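Long-range contacts in Ufm1-specific protease (PDB 5EJJ), which is a thiol protease that cleaves the peptide bond at the C-terminal glycine of the ubiquitin-like modifier UFM1, releasing it from target proteins: residues E74-N78 with P89-F93; E144-V148 with T275-R280; E168-V172 with Y185-F189; T467-V473 with W546-F551. All coordinates share one frame. Residues are numbered along the deposited sequence.

Interaction 1 of 4, residues E74-N78 with P89-F93; sequences ELVGN and PGGQF
The contact lies at a classic beta bulge in the MPN-domain sheet: V76 and G77, on strand 74-81, both face V37 of the antiparallel neighbour, 33-40, while the loop 89-93 approaches along the other edge of 74-81 just before the parallel strand 94-97. V76 carries the bulge twist (phi/psi -120/-17) and G77 is fully extended (-179/-176). The register sets G77 CA 3.9 Å from G91 CA. Two backbone hydrogen bonds join the segments, Q92 N to V76 O (2.9 Å, nearly linear at 177°) and N78 N to F93 O (3.2 Å, 161°). The peptide between P89 and G90 is cis. F93, chi1 p, lays its ring over G77, whose CA is 4.2 Å from the ring centroid and 10° off the normal, a CH-pi contact; V76 CG2 meets F93 CZ at 4.0 Å. L75 CD1 reaches G91 N at 3.4 Å. N78 OD1 bonds T94 OG1 and its ND2 bonds L88 O, and F93 meets W4 and F117 edge-to-face. A CB on G77 would lie 2.8 Å from F93 CE1, and one on G91 would lie 2.3 Å from V76 C, so the close backbone approach and the ring contact depend on both residues having no side chain.

Interaction 2 of 4, residues E144-V148 with T275-R280; sequences EQEDV and TVNGIR
Within 275-280, late in helix 253-280, T275 is the first to meet 144-148: its CG2 lies 4.1 Å from V148 CG2, while its hydroxyl bonds T271 O. V276 (chi1 t) follows at the closest CA register, 5.8 Å between V276 CA and Q145 CA, and its CG2 packs 3.5 Å from V148 CG1. I279, bonded to T275 (I279 N to T275 O, 3.0 Å), has chi1 m and chi2 t, which carries its CD1 to 3.6 Å from E144 CB. R280 closes the series, its NE donating to Q145 OE1 at 2.7 Å (157°), with a weak second bond from R280 NH2 to Q145 OE1 at 3.2 Å. Q145, chi1 t and chi2 t, extends to meet it. The two helix axes run antiparallel at 174° and approach to 9.8 Å. V148 also rests on W137 and L139 of strand 127-139, and I279 on V285, so the seam joins the start of helix 144-156 to the other helix beside that strand. The T275 methyl, V276 and I279 pack on V148 and E144 CB, and the exposed margin is closed by a charged guanidinium donating to a neutral amide oxygen, a hydrogen bond and not a salt bridge.

Interaction 3 of 4, residues E168-V172 with Y185-F189; sequences EHGLV and YLDKF
Y185 extends its ring across to the start of strand 171-173, where L171 CD2 lies 3.9 Å from Y185 CZ. With chi1 t, the ring carries its hydroxyl to the backbone: V172 N donates to Y185 OH at 2.8 Å with an angle of 169°, and L171 CA is 3.3 Å from Y185 OH. The backbones stay well apart, the closest CA pair being L171 and L186 at 8.6 Å, so side chains span the gap. L171 (chi1 m, chi2 t) fills it between two aromatics, its CD1 also lying 3.8 Å from F189 CE1. F189, chi1 m, points its ring edge at the face of H169 in a T-shaped pair: centroids 4.9 Å apart, planes at 87°, with H169 ND1 3.6 Å from F189 CZ. G170 sits at phi/psi 63/47, and G170 and L171 both face N166, a G1 beta bulge at the turn between strands 163-166 and 171-173. On the other segment, F189 N bonds L186 O (2.6 Å) in the region of the short, weakly bonded helix at about 187-190. The contact is surface packing at one margin of the five-strand sheet, whose outermost strand here is 171-173: L171 reaches F202 and F189 reaches I200 on strand 199-205, while Y185 and L186 lean on S253 and L256 of helix 253-280.

Interaction 4 of 4, residues T467-V473 with W546-F551; sequences TNSGAEV and WSKDHF
S469 OG donates to K548 O at 2.6 Å, the shortest hydrogen bond of the contact, and also accepts from A471 N at 3.3 Å (158°), which makes an ST turn. Beside it G470 N gives a weak bond to S547 O, 3.0 Å with an angle of only 121°. CA-H...O contacts extend this backbone pairing: S469 CA to H550 O at 3.1 Å (148°) and F551 CA to N468 O at 3.5 Å. The register places G470 CA 4.0 Å from K548 CA and N468 CA 4.5 Å from F551 CA. Neither segment is regular; 467-473 leaves strand 462-467 and turns through the E472 N to S469 O bond (2.7 Å), while 546-551 leads into strand 552-557. These loops therefore continue the antiparallel pair 462-467 with 552-557, in which T467 and Y552 bond, within the papain-like (clan CA) C78 peptidase domain. G470 packs tightly: an ideal CB would be 2.1 Å from S547 O. V473 (chi1 t) lies over W546 (chi1 m), its CG2 4.0 Å from the centroid of the five-membered ring. W546 also meets F516 edge-to-face, and its side chain lies about 8 Å from that of D520 and about 9 Å from that of H522, inferred active-site residues.

Overall arrangement
From the N terminus, interaction 1 closes a short loop, ten residues between its segments, joining strand 74-81 to the approach to strand 94-97 in the MPN-domain sheet. Interaction 2 then opens at helix 144-156 and closes only late in helix 253-280, spanning 126 residues. Interaction 3 is nested inside that span, tying strand 171-173 to the short helix at about 187-190, yet its centre is about 39 Å from that of interaction 2. Interaction 4 follows both in series, linking two loops of the C78 peptidase domain. It is remote, with centres about 53 to 64 Å from the others, and none of the four contacts touches another.

Interaction 1 of 4, residues E74-N78 with P89-F93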
loop_
_atom_site.group_PDB
_atom_site.type_symbol
_atom_site.label_atom_id
_atom_site.label_comp_id
_atom_site.label_asym_id
_atom_site.label_seq_id
_atom_site.Cartn_x
_atom_site.Cartn_y
_atom_site.Cartn_z
ATOM N N GLU A 74 4.435 5.301 -18.135
ATOM C CA GLU A 74 3.521 5.178 -19.259
ATOM C C GLU A 74 3.659 3.825 -19.932
ATOM O O GLU A 74 4.536 3.035 -19.600
ATOM C CB GLU A 74 3.835 6.255 -20.277
ATOM C CG GLU A 74 5.165 6.061 -20.924
ATOM C CD GLU A 74 5.650 7.323 -21.588
ATOM O OE1 GLU A 74 6.513 8.021 -20.993
ATOM O OE2 GLU A 74 5.160 7.628 -22.704
ATOM N N LEU A 75 2.778 3.573 -20.883
ATOM C CA LEU A 75 2.860 2.413 -21.759
ATOM C C LEU A 75 4.178 2.387 -22.510
ATOM O O LEU A 75 4.503 3.331 -23.211
ATOM C CB LEU A 75 1.727 2.533 -22.770
ATOM C CG LEU A 75 1.225 1.316 -23.512
ATOM C CD1 LEU A 75 1.964 1.275 -24.793
ATOM C CD2 LEU A 75 1.468 0.078 -22.655
ATOM N N VAL A 76 4.942 1.310 -22.370
ATOM C CA VAL A 76 6.235 1.203 -23.066
ATOM C C VAL A 76 6.258 0.008 -24.002
ATOM O O VAL A 76 7.105 -0.048 -24.879
ATOM C CB VAL A 76 7.492 1.131 -22.115
ATOM C CG1 VAL A 76 7.809 2.478 -21.492
ATOM C CG2 VAL A 76 7.306 0.075 -21.046
ATOM N N GLY A 77 5.327 -0.928 -23.827
ATOM C CA GLY A 77 5.272 -2.102 -24.679
ATOM C C GLY A 77 4.125 -3.033 -24.335
ATOM O O GLY A 77 3.301 -2.732 -23.473
ATOM N N ASN A 78 4.067 -4.171 -25.019
ATOM C CA ASN A 78 3.090 -5.222 -24.712
ATOM C C ASN A 78 3.763 -6.587 -24.712
ATOM O O ASN A 78 4.979 -6.707 -24.870
ATOM C CB ASN A 78 1.939 -5.245 -25.720
ATOM C CG ASN A 78 2.420 -5.203 -27.195
ATOM O OD1 ASN A 78 3.572 -5.542 -27.521
ATOM N ND2 ASN A 78 1.528 -4.763 -28.085
ATOM N N PRO A 89 -1.486 -2.938 -30.575
ATOM C CA PRO A 89 -0.345 -2.014 -30.700
ATOM C C PRO A 89 -0.653 -0.702 -29.998
ATOM O O PRO A 89 -1.759 -0.191 -30.172
ATOM C CB PRO A 89 -0.242 -1.787 -32.210
ATOM C CG PRO A 89 -1.646 -1.982 -32.714
ATOM C CD PRO A 89 -2.286 -3.022 -31.811
ATOM N N GLY A 90 0.264 -0.172 -29.198
ATOM C CA GLY A 90 1.529 -0.800 -28.902
ATOM C C GLY A 90 2.439 0.264 -28.331
ATOM O O GLY A 90 2.253 1.454 -28.570
ATOM N N GLY A 91 3.428 -0.142 -27.560
ATOM C CA GLY A 91 4.496 0.786 -27.230
ATOM C C GLY A 91 5.638 0.610 -28.216
ATOM O O GLY A 91 5.409 0.683 -29.408
ATOM N N GLN A 92 6.850 0.339 -27.736
ATOM C CA GLN A 92 8.002 0.268 -28.616
ATOM C C GLN A 92 8.745 -1.081 -28.541
ATOM O O GLN A 92 9.855 -1.222 -29.061
ATOM C CB GLN A 92 8.945 1.443 -28.364
ATOM C CG GLN A 92 9.634 1.367 -27.037
ATOM C CD GLN A 92 9.564 2.675 -26.252
ATOM O OE1 GLN A 92 8.782 2.800 -25.287
ATOM N NE2 GLN A 92 10.393 3.654 -26.653
ATOM N N PHE A 93 8.127 -2.073 -27.904
ATOM C CA PHE A 93 8.635 -3.455 -27.944
ATOM C C PHE A 93 7.564 -4.470 -27.571
ATOM O O PHE A 93 6.482 -4.101 -27.089
ATOM C CB PHE A 93 9.852 -3.646 -27.045
ATOM C CG PHE A 93 9.568 -3.440 -25.590
ATOM C CD1 PHE A 93 8.986 -4.443 -24.830
ATOM C CD2 PHE A 93 9.895 -2.235 -24.975
ATOM C CE1 PHE A 93 8.712 -4.245 -23.502
ATOM C CE2 PHE A 93 9.627 -2.029 -23.632
ATOM C CZ PHE A 93 9.032 -3.039 -22.896
#

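Interaction 2 of 4, residues E144-V148 with T275-R280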
loop_
_atom_site.group_PDB
_atom_site.type_symbol
_atom_site.label_atom_id
_atom_site.label_comp_id
_atom_site.label_asym_id
_atom_site.label_seq_id
_atom_site.Cartn_x
_atom_site.Cartn_y
_atom_site.Cartn_z
ATOM N N GLU A 144 -25.516 12.618 -20.416
ATOM C CA GLU A 144 -24.531 12.460 -19.344
ATOM C C GLU A 144 -23.216 11.849 -19.840
ATOM O O GLU A 144 -22.122 12.308 -19.488
ATOM C CB GLU A 144 -25.107 11.605 -18.205
ATOM C CG GLU A 144 -26.180 12.275 -17.356
ATOM C CD GLU A 144 -27.562 12.205 -17.988
ATOM O OE1 GLU A 144 -27.675 11.705 -19.133
ATOM O OE2 GLU A 144 -28.541 12.646 -17.340
ATOM N N GLN A 145 -23.332 10.819 -20.666
ATOM C CA GLN A 145 -22.159 10.134 -21.174
ATOM C C GLN A 145 -21.223 11.008 -22.003
ATOM O O GLN A 145 -20.028 11.004 -21.794
ATOM C CB GLN A 145 -22.581 8.903 -21.968
ATOM C CG GLN A 145 -21.433 8.201 -22.653
ATOM C CD GLN A 145 -21.699 6.726 -22.879
ATOM O OE1 GLN A 145 -20.826 6.002 -23.375
ATOM N NE2 GLN A 145 -22.902 6.268 -22.510
ATOM N N GLU A 146 -21.737 11.762 -22.955
ATOM C CA GLU A 146 -20.809 12.432 -23.848
ATOM C C GLU A 146 -20.281 13.755 -23.309
ATOM O O GLU A 146 -19.251 14.281 -23.780
ATOM C CB GLU A 146 -21.393 12.578 -25.251
ATOM C CG GLU A 146 -20.915 11.455 -26.183
ATOM C CD GLU A 146 -19.424 11.092 -25.990
ATOM O OE1 GLU A 146 -19.141 9.934 -25.587
ATOM O OE2 GLU A 146 -18.546 11.958 -26.255
ATOM N N ASP A 147 -20.986 14.283 -22.314
ATOM C CA ASP A 147 -20.547 15.496 -21.646
ATOM C C ASP A 147 -19.405 15.198 -20.700
ATOM O O ASP A 147 -18.362 15.863 -20.769
ATOM C CB ASP A 147 -21.694 16.155 -20.896
ATOM C CG ASP A 147 -22.655 16.859 -21.819
ATOM O OD1 ASP A 147 -22.231 17.284 -22.923
ATOM O OD2 ASP A 147 -23.834 16.980 -21.430
ATOM N N VAL A 148 -19.596 14.199 -19.830
ATOM C CA VAL A 148 -18.528 13.765 -18.916
ATOM C C VAL A 148 -17.218 13.490 -19.660
ATOM O O VAL A 148 -16.150 13.896 -19.208
ATOM C CB VAL A 148 -18.942 12.552 -18.045
ATOM C CG1 VAL A 148 -17.949 11.432 -18.172
ATOM C CG2 VAL A 148 -19.022 12.958 -16.600
ATOM N N THR A 275 -17.230 7.026 -13.722
ATOM C CA THR A 275 -18.549 7.634 -13.835
ATOM C C THR A 275 -19.336 7.104 -15.028
ATOM O O THR A 275 -20.448 6.626 -14.861
ATOM C CB THR A 275 -18.429 9.151 -13.931
ATOM O OG1 THR A 275 -17.889 9.643 -12.697
ATOM C CG2 THR A 275 -19.787 9.760 -14.165
ATOM N N VAL A 276 -18.748 7.197 -16.219
ATOM C CA VAL A 276 -19.352 6.637 -17.421
ATOM C C VAL A 276 -19.765 5.182 -17.199
ATOM O O VAL A 276 -20.903 4.818 -17.460
ATOM C CB VAL A 276 -18.415 6.744 -18.656
ATOM C CG1 VAL A 276 -18.799 5.732 -19.725
ATOM C CG2 VAL A 276 -18.448 8.141 -19.228
ATOM N N ASN A 277 -18.842 4.362 -16.709
ATOM C CA ASN A 277 -19.116 2.971 -16.373
ATOM C C ASN A 277 -20.385 2.789 -15.538
ATOM O O ASN A 277 -21.224 1.953 -15.848
ATOM C CB ASN A 277 -17.918 2.381 -15.617
ATOM C CG ASN A 277 -17.914 0.859 -15.605
ATOM O OD1 ASN A 277 -17.680 0.236 -16.640
ATOM N ND2 ASN A 277 -18.152 0.254 -14.433
ATOM N N GLY A 278 -20.526 3.562 -14.476
ATOM C CA GLY A 278 -21.709 3.461 -13.634
ATOM C C GLY A 278 -22.985 3.944 -14.318
ATOM O O GLY A 278 -24.085 3.504 -13.997
ATOM N N ILE A 279 -22.839 4.867 -15.260
ATOM C CA ILE A 279 -23.965 5.356 -16.038
ATOM C C ILE A 279 -24.468 4.253 -16.965
ATOM O O ILE A 279 -25.648 3.913 -16.941
ATOM C CB ILE A 279 -23.563 6.590 -16.860
ATOM C CG1 ILE A 279 -23.538 7.837 -15.986
ATOM C CG2 ILE A 279 -24.500 6.806 -18.028
ATOM C CD1 ILE A 279 -23.045 9.038 -16.755
ATOM N N ARG A 280 -23.560 3.697 -17.764
ATOM C CA ARG A 280 -23.856 2.577 -18.654
ATOM C C ARG A 280 -24.402 1.359 -17.903
ATOM O O ARG A 280 -25.052 0.486 -18.483
ATOM C CB ARG A 280 -22.596 2.150 -19.404
ATOM C CG ARG A 280 -21.906 3.233 -20.187
ATOM C CD ARG A 280 -21.792 2.792 -21.619
ATOM N NE ARG A 280 -20.727 3.474 -22.342
ATOM C CZ ARG A 280 -19.458 3.065 -22.373
ATOM N NH1 ARG A 280 -19.093 1.974 -21.701
ATOM N NH2 ARG A 280 -18.556 3.750 -23.080
#

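Interaction 3 of 4, residues E168-V172 with Y185-F189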
loop_
_atom_site.group_PDB
_atom_site.type_symbol
_atom_site.label_atom_id
_atom_site.label_comp_id
_atom_site.label_asym_id
_atom_site.label_seq_id
_atom_site.Cartn_x
_atom_site.Cartn_y
_atom_site.Cartn_z
ATOM N N GLU A 168 5.132 26.579 4.277
ATOM C CA GLU A 168 6.111 26.213 5.305
ATOM C C GLU A 168 7.534 26.010 4.766
ATOM O O GLU A 168 8.463 25.803 5.525
ATOM C CB GLU A 168 5.657 24.929 6.018
ATOM C CG GLU A 168 6.391 24.595 7.329
ATOM C CD GLU A 168 6.248 23.128 7.727
ATOM O OE1 GLU A 168 5.573 22.386 6.981
ATOM O OE2 GLU A 168 6.808 22.713 8.773
ATOM N N HIS A 169 7.712 26.052 3.457
ATOM C CA HIS A 169 9.037 25.871 2.899
ATOM C C HIS A 169 9.260 26.775 1.706
ATOM O O HIS A 169 10.327 26.743 1.097
ATOM C CB HIS A 169 9.247 24.427 2.473
ATOM C CG HIS A 169 9.212 23.449 3.603
ATOM N ND1 HIS A 169 10.314 23.175 4.383
ATOM C CD2 HIS A 169 8.215 22.662 4.073
ATOM C CE1 HIS A 169 9.995 22.267 5.288
ATOM N NE2 HIS A 169 8.727 21.935 5.119
ATOM N N GLY A 170 8.258 27.571 1.354
ATOM C CA GLY A 170 8.428 28.518 0.264
ATOM C C GLY A 170 8.688 27.836 -1.067
ATOM O O GLY A 170 9.589 28.200 -1.833
ATOM N N LEU A 171 7.869 26.826 -1.327
ATOM C CA LEU A 171 7.965 26.022 -2.526
ATOM C C LEU A 171 6.825 26.384 -3.459
ATOM O O LEU A 171 5.662 26.491 -3.035
ATOM C CB LEU A 171 7.872 24.551 -2.139
ATOM C CG LEU A 171 9.052 24.103 -1.291
ATOM C CD1 LEU A 171 8.953 22.633 -0.960
ATOM C CD2 LEU A 171 10.302 24.416 -2.081
ATOM N N VAL A 172 7.155 26.574 -4.728
ATOM C CA VAL A 172 6.123 26.840 -5.703
ATOM C C VAL A 172 6.350 26.017 -6.977
ATOM O O VAL A 172 7.420 26.070 -7.591
ATOM C CB VAL A 172 5.948 28.380 -5.966
ATOM C CG1 VAL A 172 7.259 29.028 -6.324
ATOM C CG2 VAL A 172 4.950 28.651 -7.063
ATOM N N TYR A 185 15.299 21.013 -7.481
ATOM C CA TYR A 185 14.373 21.870 -6.762
ATOM C C TYR A 185 13.871 21.317 -5.428
ATOM O O TYR A 185 13.637 22.092 -4.512
ATOM C CB TYR A 185 13.231 22.348 -7.671
ATOM C CG TYR A 185 12.342 23.403 -7.032
ATOM C CD1 TYR A 185 11.077 23.081 -6.563
ATOM C CD2 TYR A 185 12.767 24.714 -6.887
ATOM C CE1 TYR A 185 10.259 24.028 -5.970
ATOM C CE2 TYR A 185 11.951 25.673 -6.293
ATOM C CZ TYR A 185 10.694 25.323 -5.832
ATOM O OH TYR A 185 9.864 26.260 -5.227
ATOM N N LEU A 186 13.722 20.005 -5.284
ATOM C CA LEU A 186 13.308 19.482 -3.965
ATOM C C LEU A 186 14.252 18.441 -3.354
ATOM O O LEU A 186 13.845 17.714 -2.422
ATOM C CB LEU A 186 11.888 18.890 -3.968
ATOM C CG LEU A 186 10.624 19.649 -4.333
ATOM C CD1 LEU A 186 10.559 19.747 -5.830
ATOM C CD2 LEU A 186 9.428 18.887 -3.828
ATOM N N ASP A 187 15.490 18.387 -3.858
ATOM C CA ASP A 187 16.449 17.374 -3.436
ATOM C C ASP A 187 16.549 17.219 -1.931
ATOM O O ASP A 187 16.627 16.100 -1.420
ATOM C CB ASP A 187 17.808 17.651 -4.027
ATOM C CG ASP A 187 17.880 17.281 -5.477
ATOM O OD1 ASP A 187 16.805 17.065 -6.071
ATOM O OD2 ASP A 187 19.003 17.210 -6.032
ATOM N N LYS A 188 16.531 18.342 -1.225
ATOM C CA LYS A 188 16.474 18.332 0.228
ATOM C C LYS A 188 15.407 17.359 0.761
ATOM O O LYS A 188 15.618 16.699 1.777
ATOM C CB LYS A 188 16.253 19.762 0.752
ATOM C CG LYS A 188 15.668 19.829 2.163
ATOM C CD LYS A 188 15.740 21.235 2.769
ATOM C CE LYS A 188 14.882 22.264 2.016
ATOM N NZ LYS A 188 14.301 23.321 2.930
ATOM N N PHE A 189 14.277 17.242 0.058
ATOM C CA PHE A 189 13.145 16.448 0.556
ATOM C C PHE A 189 13.037 15.072 -0.060
ATOM O O PHE A 189 12.408 14.187 0.513
ATOM C CB PHE A 189 11.815 17.128 0.251
ATOM C CG PHE A 189 11.711 18.526 0.745
ATOM C CD1 PHE A 189 12.090 19.582 -0.068
ATOM C CD2 PHE A 189 11.200 18.790 2.012
ATOM C CE1 PHE A 189 11.987 20.874 0.386
ATOM C CE2 PHE A 189 11.094 20.079 2.467
ATOM C CZ PHE A 189 11.486 21.128 1.653
#

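Interaction 4 of 4, residues T467-V473 with W546-F551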
loop_
_atom_site.group_PDB
_atom_site.type_symbol
_atom_site.label_atom_id
_atom_site.label_comp_id
_atom_site.label_asym_id
_atom_site.label_seq_id
_atom_site.Cartn_x
_atom_site.Cartn_y
_atom_site.Cartn_z
ATOM N N THR A 467 3.168 -22.581 26.712
ATOM C CA THR A 467 4.567 -22.859 26.955
ATOM C C THR A 467 4.869 -23.002 28.454
ATOM O O THR A 467 4.350 -22.236 29.260
ATOM C CB THR A 467 5.397 -21.712 26.327
ATOM O OG1 THR A 467 5.639 -21.993 24.940
ATOM C CG2 THR A 467 6.702 -21.513 27.044
ATOM N N ASN A 468 5.700 -23.982 28.817
ATOM C CA ASN A 468 6.107 -24.186 30.218
ATOM C C ASN A 468 7.252 -23.278 30.660
ATOM O O ASN A 468 7.323 -22.899 31.820
ATOM C CB ASN A 468 6.481 -25.654 30.505
ATOM C CG ASN A 468 5.291 -26.617 30.374
ATOM O OD1 ASN A 468 5.441 -27.832 30.522
ATOM N ND2 ASN A 468 4.115 -26.077 30.083
ATOM N N SER A 469 8.144 -22.933 29.735
ATOM C CA SER A 469 9.327 -22.145 30.073
ATOM C C SER A 469 9.699 -21.133 28.996
ATOM O O SER A 469 9.503 -21.380 27.810
ATOM C CB SER A 469 10.526 -23.067 30.333
ATOM O OG SER A 469 11.744 -22.334 30.429
ATOM N N GLY A 470 10.281 -20.011 29.412
ATOM C CA GLY A 470 10.772 -19.018 28.473
ATOM C C GLY A 470 11.695 -19.582 27.407
ATOM O O GLY A 470 11.746 -19.077 26.289
ATOM N N ALA A 471 12.431 -20.633 27.745
ATOM C CA ALA A 471 13.287 -21.276 26.761
ATOM C C ALA A 471 12.596 -22.493 26.159
ATOM O O ALA A 471 13.250 -23.437 25.733
ATOM C CB ALA A 471 14.628 -21.649 27.368
ATOM N N GLU A 472 11.269 -22.472 26.144
ATOM C CA GLU A 472 10.508 -23.423 25.348
ATOM C C GLU A 472 9.774 -22.653 24.247
ATOM O O GLU A 472 9.082 -23.240 23.406
ATOM C CB GLU A 472 9.522 -24.218 26.202
ATOM C CG GLU A 472 9.012 -25.478 25.508
ATOM C CD GLU A 472 7.507 -25.704 25.679
ATOM O OE1 GLU A 472 7.109 -26.272 26.729
ATOM O OE2 GLU A 472 6.730 -25.329 24.761
ATOM N N VAL A 473 9.920 -21.328 24.264
ATOM C CA VAL A 473 9.375 -20.493 23.202
ATOM C C VAL A 473 10.065 -20.961 21.934
ATOM O O VAL A 473 9.428 -21.201 20.905
ATOM C CB VAL A 473 9.656 -18.984 23.450
ATOM C CG1 VAL A 473 9.239 -18.152 22.259
ATOM C CG2 VAL A 473 8.928 -18.496 24.687
ATOM N N TRP A 546 13.211 -14.273 26.960
ATOM C CA TRP A 546 12.092 -14.849 27.693
ATOM C C TRP A 546 12.536 -15.523 29.006
ATOM O O TRP A 546 13.454 -16.352 29.005
ATOM C CB TRP A 546 11.353 -15.857 26.808
ATOM C CG TRP A 546 11.068 -15.372 25.408
ATOM C CD1 TRP A 546 11.468 -15.959 24.242
ATOM C CD2 TRP A 546 10.321 -14.207 25.032
ATOM N NE1 TRP A 546 11.013 -15.237 23.168
ATOM C CE2 TRP A 546 10.311 -14.154 23.627
ATOM C CE3 TRP A 546 9.657 -13.206 25.748
ATOM C CZ2 TRP A 546 9.665 -13.142 22.929
ATOM C CZ3 TRP A 546 9.018 -12.208 25.052
ATOM C CH2 TRP A 546 9.025 -12.180 23.661
ATOM N N SER A 547 11.879 -15.170 30.118
ATOM C CA SER A 547 12.200 -15.738 31.436
ATOM C C SER A 547 11.990 -17.260 31.472
ATOM O O SER A 547 10.887 -17.756 31.220
ATOM C CB SER A 547 11.378 -15.049 32.539
ATOM O OG SER A 547 11.806 -15.422 33.845
ATOM N N LYS A 548 13.056 -17.988 31.801
ATOM C CA LYS A 548 13.061 -19.445 31.727
ATOM C C LYS A 548 12.308 -20.078 32.891
ATOM O O LYS A 548 11.908 -21.245 32.828
ATOM C CB LYS A 548 14.504 -19.965 31.711
ATOM C CG LYS A 548 15.504 -19.020 31.056
ATOM C CD LYS A 548 16.624 -18.642 32.022
ATOM C CE LYS A 548 16.087 -18.029 33.319
ATOM N NZ LYS A 548 15.355 -16.741 33.105
ATOM N N ASP A 549 12.122 -19.304 33.956
ATOM C CA ASP A 549 11.499 -19.809 35.175
ATOM C C ASP A 549 9.980 -19.894 35.011
ATOM O O ASP A 549 9.313 -20.689 35.672
ATOM C CB ASP A 549 11.861 -18.906 36.363
ATOM C CG ASP A 549 13.282 -18.334 36.265
ATOM O OD1 ASP A 549 14.192 -19.048 35.784
ATOM O OD2 ASP A 549 13.491 -17.163 36.670
ATOM N N HIS A 550 9.455 -19.084 34.095
ATOM C CA HIS A 550 8.017 -18.851 33.964
ATOM C C HIS A 550 7.364 -19.473 32.731
ATOM O O HIS A 550 8.050 -19.967 31.842
ATOM C CB HIS A 550 7.769 -17.357 33.927
ATOM C CG HIS A 550 8.118 -16.659 35.198
ATOM N ND1 HIS A 550 9.308 -15.988 35.373
ATOM C CD2 HIS A 550 7.430 -16.524 36.356
ATOM C CE1 HIS A 550 9.340 -15.468 36.587
ATOM N NE2 HIS A 550 8.213 -15.779 37.203
ATOM N N PHE A 551 6.032 -19.430 32.682
ATOM C CA PHE A 551 5.281 -20.016 31.567
ATOM C C PHE A 551 4.680 -18.928 30.687
ATOM O O PHE A 551 4.230 -17.910 31.192
ATOM C CB PHE A 551 4.211 -21.003 32.063
ATOM C CG PHE A 551 2.915 -20.366 32.466
ATOM C CD1 PHE A 551 2.688 -19.997 33.776
ATOM C CD2 PHE A 551 1.900 -20.164 31.532
ATOM C CE1 PHE A 551 1.476 -19.415 34.143
ATOM C CE2 PHE A 551 0.700 -19.567 31.888
ATOM C CZ PHE A 551 0.477 -19.206 33.191
#